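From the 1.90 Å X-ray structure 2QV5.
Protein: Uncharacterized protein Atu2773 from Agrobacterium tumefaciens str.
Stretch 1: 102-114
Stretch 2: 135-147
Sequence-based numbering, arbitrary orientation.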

# COMPACT_ATOMS: atom_id res chain seq x y z
N THR A 102 14.78 -7.25 4.29
CA THR A 102 14.89 -6.24 3.23
C THR A 102 15.42 -6.87 1.94
O THR A 102 16.44 -7.55 1.96
CB THR A 102 15.80 -5.06 3.68
OG1 THR A 102 15.41 -4.62 4.98
CG2 THR A 102 15.71 -3.89 2.72
N LEU A 103 14.71 -6.65 0.84
CA LEU A 103 15.15 -7.19 -0.46
C LEU A 103 16.28 -6.31 -0.99
O LEU A 103 16.20 -5.07 -0.91
CB LEU A 103 13.98 -7.28 -1.45
CG LEU A 103 12.97 -8.45 -1.32
CD1 LEU A 103 12.26 -8.53 0.00
CD2 LEU A 103 11.93 -8.36 -2.42
N LEU A 104 17.33 -6.95 -1.49
CA LEU A 104 18.55 -6.25 -1.89
C LEU A 104 18.82 -6.42 -3.38
O LEU A 104 18.70 -7.53 -3.92
CB LEU A 104 19.76 -6.74 -1.07
CG LEU A 104 19.62 -6.67 0.46
CD1 LEU A 104 20.79 -7.36 1.16
CD2 LEU A 104 19.48 -5.22 0.94
N ALA A 105 19.19 -5.32 -4.02
CA ALA A 105 19.43 -5.27 -5.47
C ALA A 105 20.49 -6.25 -5.98
O ALA A 105 20.35 -6.78 -7.09
CB ALA A 105 19.75 -3.84 -5.90
N GLY A 106 21.53 -6.49 -5.19
CA GLY A 106 22.65 -7.33 -5.61
C GLY A 106 22.50 -8.83 -5.37
O GLY A 106 23.26 -9.62 -5.91
N ASP A 107 21.52 -9.21 -4.55
CA ASP A 107 21.27 -10.61 -4.20
C ASP A 107 20.59 -11.37 -5.35
O ASP A 107 19.86 -10.75 -6.14
CB ASP A 107 20.44 -10.69 -2.91
CG ASP A 107 21.30 -10.72 -1.66
OD1 ASP A 107 22.43 -11.25 -1.72
OD2 ASP A 107 20.84 -10.23 -0.61
N PRO A 108 20.83 -12.70 -5.45
CA PRO A 108 20.18 -13.47 -6.51
C PRO A 108 18.68 -13.62 -6.26
O PRO A 108 18.24 -13.49 -5.11
CB PRO A 108 20.87 -14.84 -6.43
CG PRO A 108 21.31 -14.94 -5.01
CD PRO A 108 21.70 -13.55 -4.62
N ALA A 109 17.93 -13.89 -7.33
CA ALA A 109 16.47 -13.98 -7.30
C ALA A 109 15.91 -14.84 -6.17
O ALA A 109 15.00 -14.40 -5.47
CB ALA A 109 15.93 -14.46 -8.66
N LYS A 110 16.48 -16.03 -5.97
CA LYS A 110 15.98 -16.97 -4.95
C LYS A 110 16.11 -16.48 -3.50
O LYS A 110 15.28 -16.83 -2.66
CB LYS A 110 16.60 -18.37 -5.14
CG LYS A 110 17.70 -18.74 -4.14
CD LYS A 110 17.91 -20.25 -4.06
CE LYS A 110 17.96 -20.74 -2.61
NZ LYS A 110 18.97 -20.03 -1.76
N VAL A 111 17.13 -15.67 -3.21
CA VAL A 111 17.34 -15.13 -1.86
C VAL A 111 16.31 -14.03 -1.55
O VAL A 111 15.78 -13.96 -0.43
CB VAL A 111 18.82 -14.65 -1.67
CG1 VAL A 111 18.99 -13.86 -0.38
CG2 VAL A 111 19.78 -15.84 -1.68
N ASN A 112 16.04 -13.18 -2.54
CA ASN A 112 15.02 -12.14 -2.41
C ASN A 112 13.60 -12.71 -2.37
O ASN A 112 12.75 -12.19 -1.64
CB ASN A 112 15.14 -11.11 -3.53
CG ASN A 112 16.25 -10.09 -3.30
OD1 ASN A 112 16.65 -9.82 -2.17
ND2 ASN A 112 16.74 -9.50 -4.38
N ILE A 113 13.34 -13.76 -3.14
CA ILE A 113 12.01 -14.41 -3.15
C ILE A 113 11.70 -15.07 -1.80
O ILE A 113 10.57 -15.03 -1.32
CB ILE A 113 11.83 -15.41 -4.35
CG1 ILE A 113 11.91 -14.69 -5.71
CG2 ILE A 113 10.49 -16.16 -4.27
CD1 ILE A 113 10.76 -13.74 -6.03
N ASP A 114 12.73 -15.65 -1.17
CA ASP A 114 12.60 -16.21 0.18
C ASP A 114 12.30 -15.14 1.23
O ASP A 114 11.49 -15.37 2.13
CB ASP A 114 13.87 -16.98 0.56
CG ASP A 114 13.95 -18.35 -0.10
OD1 ASP A 114 12.88 -18.98 -0.31
OD2 ASP A 114 15.07 -18.81 -0.41
N GLY A 135 14.41 2.87 -2.91
CA GLY A 135 15.07 3.78 -3.85
C GLY A 135 16.08 3.12 -4.77
O GLY A 135 16.07 3.35 -5.99
N ARG A 136 16.95 2.29 -4.19
CA ARG A 136 17.92 1.51 -4.95
C ARG A 136 17.26 0.35 -5.68
O ARG A 136 17.49 0.17 -6.88
CB ARG A 136 19.05 1.02 -4.02
CG ARG A 136 20.08 0.05 -4.64
CD ARG A 136 21.03 0.73 -5.63
NE ARG A 136 21.73 1.89 -5.06
CZ ARG A 136 22.99 1.90 -4.63
NH1 ARG A 136 23.73 0.79 -4.69
NH2 ARG A 136 23.50 3.01 -4.14
N PHE A 137 16.43 -0.42 -4.97
CA PHE A 137 15.83 -1.65 -5.49
C PHE A 137 14.93 -1.45 -6.72
O PHE A 137 15.00 -2.23 -7.68
CB PHE A 137 15.05 -2.37 -4.39
CG PHE A 137 14.75 -3.82 -4.69
CD1 PHE A 137 15.66 -4.81 -4.34
CD2 PHE A 137 13.57 -4.19 -5.32
CE1 PHE A 137 15.40 -6.14 -4.63
CE2 PHE A 137 13.29 -5.52 -5.60
CZ PHE A 137 14.20 -6.50 -5.25
N LEU A 138 14.09 -0.41 -6.69
CA LEU A 138 13.09 -0.18 -7.73
C LEU A 138 13.67 0.24 -9.07
O LEU A 138 13.03 0.06 -10.11
CB LEU A 138 12.02 0.83 -7.25
CG LEU A 138 11.14 0.37 -6.08
CD1 LEU A 138 10.40 1.56 -5.43
CD2 LEU A 138 10.16 -0.77 -6.46
N ALA A 139 14.89 0.78 -9.05
CA ALA A 139 15.59 1.18 -10.27
C ALA A 139 16.38 0.03 -10.93
O ALA A 139 17.01 0.23 -11.98
CB ALA A 139 16.51 2.37 -9.97
N GLU A 140 16.35 -1.16 -10.34
CA GLU A 140 17.13 -2.31 -10.82
C GLU A 140 16.27 -3.42 -11.42
O GLU A 140 15.70 -4.24 -10.68
CB GLU A 140 18.01 -2.85 -9.70
CG GLU A 140 18.99 -1.84 -9.12
CD GLU A 140 20.13 -1.50 -10.06
OE1 GLU A 140 20.94 -2.41 -10.37
OE2 GLU A 140 20.23 -0.33 -10.49
N GLN A 141 16.20 -3.45 -12.75
CA GLN A 141 15.33 -4.37 -13.52
C GLN A 141 15.52 -5.83 -13.12
O GLN A 141 14.55 -6.53 -12.85
CB GLN A 141 15.56 -4.17 -15.02
CG GLN A 141 15.06 -5.29 -15.93
CD GLN A 141 13.70 -5.02 -16.54
OE1 GLN A 141 13.17 -3.91 -16.45
NE2 GLN A 141 13.13 -6.03 -17.17
N SER A 142 16.77 -6.26 -13.03
CA SER A 142 17.10 -7.64 -12.67
C SER A 142 16.69 -8.02 -11.25
O SER A 142 16.49 -9.19 -10.97
CB SER A 142 18.60 -7.88 -12.86
OG SER A 142 19.37 -7.18 -11.90
N ALA A 143 16.57 -7.03 -10.37
CA ALA A 143 16.16 -7.26 -8.98
C ALA A 143 14.64 -7.21 -8.84
O ALA A 143 14.02 -8.05 -8.16
CB ALA A 143 16.81 -6.25 -8.07
N LEU A 144 14.03 -6.22 -9.49
CA LEU A 144 12.60 -5.99 -9.38
C LEU A 144 11.73 -6.97 -10.18
O LEU A 144 10.65 -7.36 -9.72
CB LEU A 144 12.26 -4.53 -9.73
CG LEU A 144 10.82 -4.06 -9.49
CD1 LEU A 144 10.38 -4.29 -8.03
CD2 LEU A 144 10.67 -2.60 -9.88
N GLU A 145 12.18 -7.36 -11.37
CA GLU A 145 11.41 -8.28 -12.22
C GLU A 145 10.99 -9.64 -11.59
O GLU A 145 9.80 -9.97 -11.66
CB GLU A 145 12.03 -8.45 -13.61
CG GLU A 145 11.05 -8.97 -14.66
CD GLU A 145 11.71 -9.37 -15.97
OE1 GLU A 145 12.70 -8.72 -16.39
OE2 GLU A 145 11.22 -10.34 -16.60
N PRO A 146 11.92 -10.41 -10.96
CA PRO A 146 11.46 -11.68 -10.37
C PRO A 146 10.44 -11.48 -9.25
O PRO A 146 9.54 -12.30 -9.08
CB PRO A 146 12.74 -12.28 -9.76
CG PRO A 146 13.85 -11.58 -10.40
CD PRO A 146 13.36 -10.21 -10.72
N VAL A 147 10.62 -10.39 -8.50
CA VAL A 147 9.76 -10.03 -7.36
C VAL A 147 8.35 -9.72 -7.86
O VAL A 147 7.36 -10.25 -7.34
CB VAL A 147 10.38 -8.84 -6.58
CG1 VAL A 147 9.46 -8.32 -5.48
CG2 VAL A 147 11.71 -9.27 -5.99
O HOH W 1 15.51 -10.08 -6.86

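No direct hydrogen bond joins stretches 102-114 and 135-147; they are held by apolar packing around A105, F137 and L103, the three residues with the largest covered areas, and by one bridging water. Together the two sides bury 463 Å².

A105 is the residue most covered by the other stretch (88 Å²). It opens the middle of a type I turn that runs from L104 to D107, and its backbone lies close against stretch 2: the CA atoms of A105 and F137 are 5.1 Å apart. The methyl group leaves the backbone sideways yet meets three aliphatic groups, with A105 CB 3.9 Å from E140 CG, 4.1 Å from R136 CG and 4.4 Å from A143 CB. R136 and E140 thus contribute methylene carbon here, despite their charged ends. A143 points toward stretch 1, and its methyl meets the turn closely: A143 CB is 3.7 Å from A105 O.

The F137 ring packs beside the place where N112 meets the first residue of the turn. With chi1 in t, the ring swings closer to stretch 1 than its sideways CA-to-CB bond alone would suggest. Polar atoms gather at the ring edge, near its plane: A105 N lies 3.6 Å from F137 CD1, L104 O 3.7 Å from F137 CE1, and N112 ND2 3.6 Å from F137 CE1. L103 O approaches obliquely, 3.5 Å from F137 CD1. An aromatic ring suits this place because it fills a buried site beside backbone atoms while asking for no hydrogen bond itself.

L103 points toward stretch 2 and spans two partners. L103 CB packs 3.7 Å from F137 CE1, and farther out L103 CD2 lies 3.7 Å from V147 CG2. The branched leucine, in the m,p rotamer, thereby links the aromatic ring to the helix at 141-147.

N112, buried and pointing toward stretch 2, supplies the polar order in this mostly apolar contact. Its amide pairs with the backbone of L104 in both directions: L104 N donates to N112 OD1 (3.0 Å), and N112 ND2 donates to L104 O (2.8 Å). This clasp ties the helix at 109-114 to the first residue of the turn. N112 ND2 also donates to water 1 (2.8 Å), which in turn donates to A143 O (2.8 Å). Having both a donor and an acceptor, the carboxamide can serve both backbone groups and still reach the water.

Beyond this centre, the axes of the two helices cross at 51° and come within 9.6 Å of each other. A109 presents a methyl to the proline ring, A109 CB being 4.0 Å from P146 CG. One turn on, I113 in the m,m rotamer brings its end nearer to stretch 2: I113 CD1 sits 3.6 Å from P146 O and 4.1 Å from V147 CA. P146 lies where the helix is kinked; its nitrogen has no hydrogen to give, and its compact ring offers carbon to both A109 and I113.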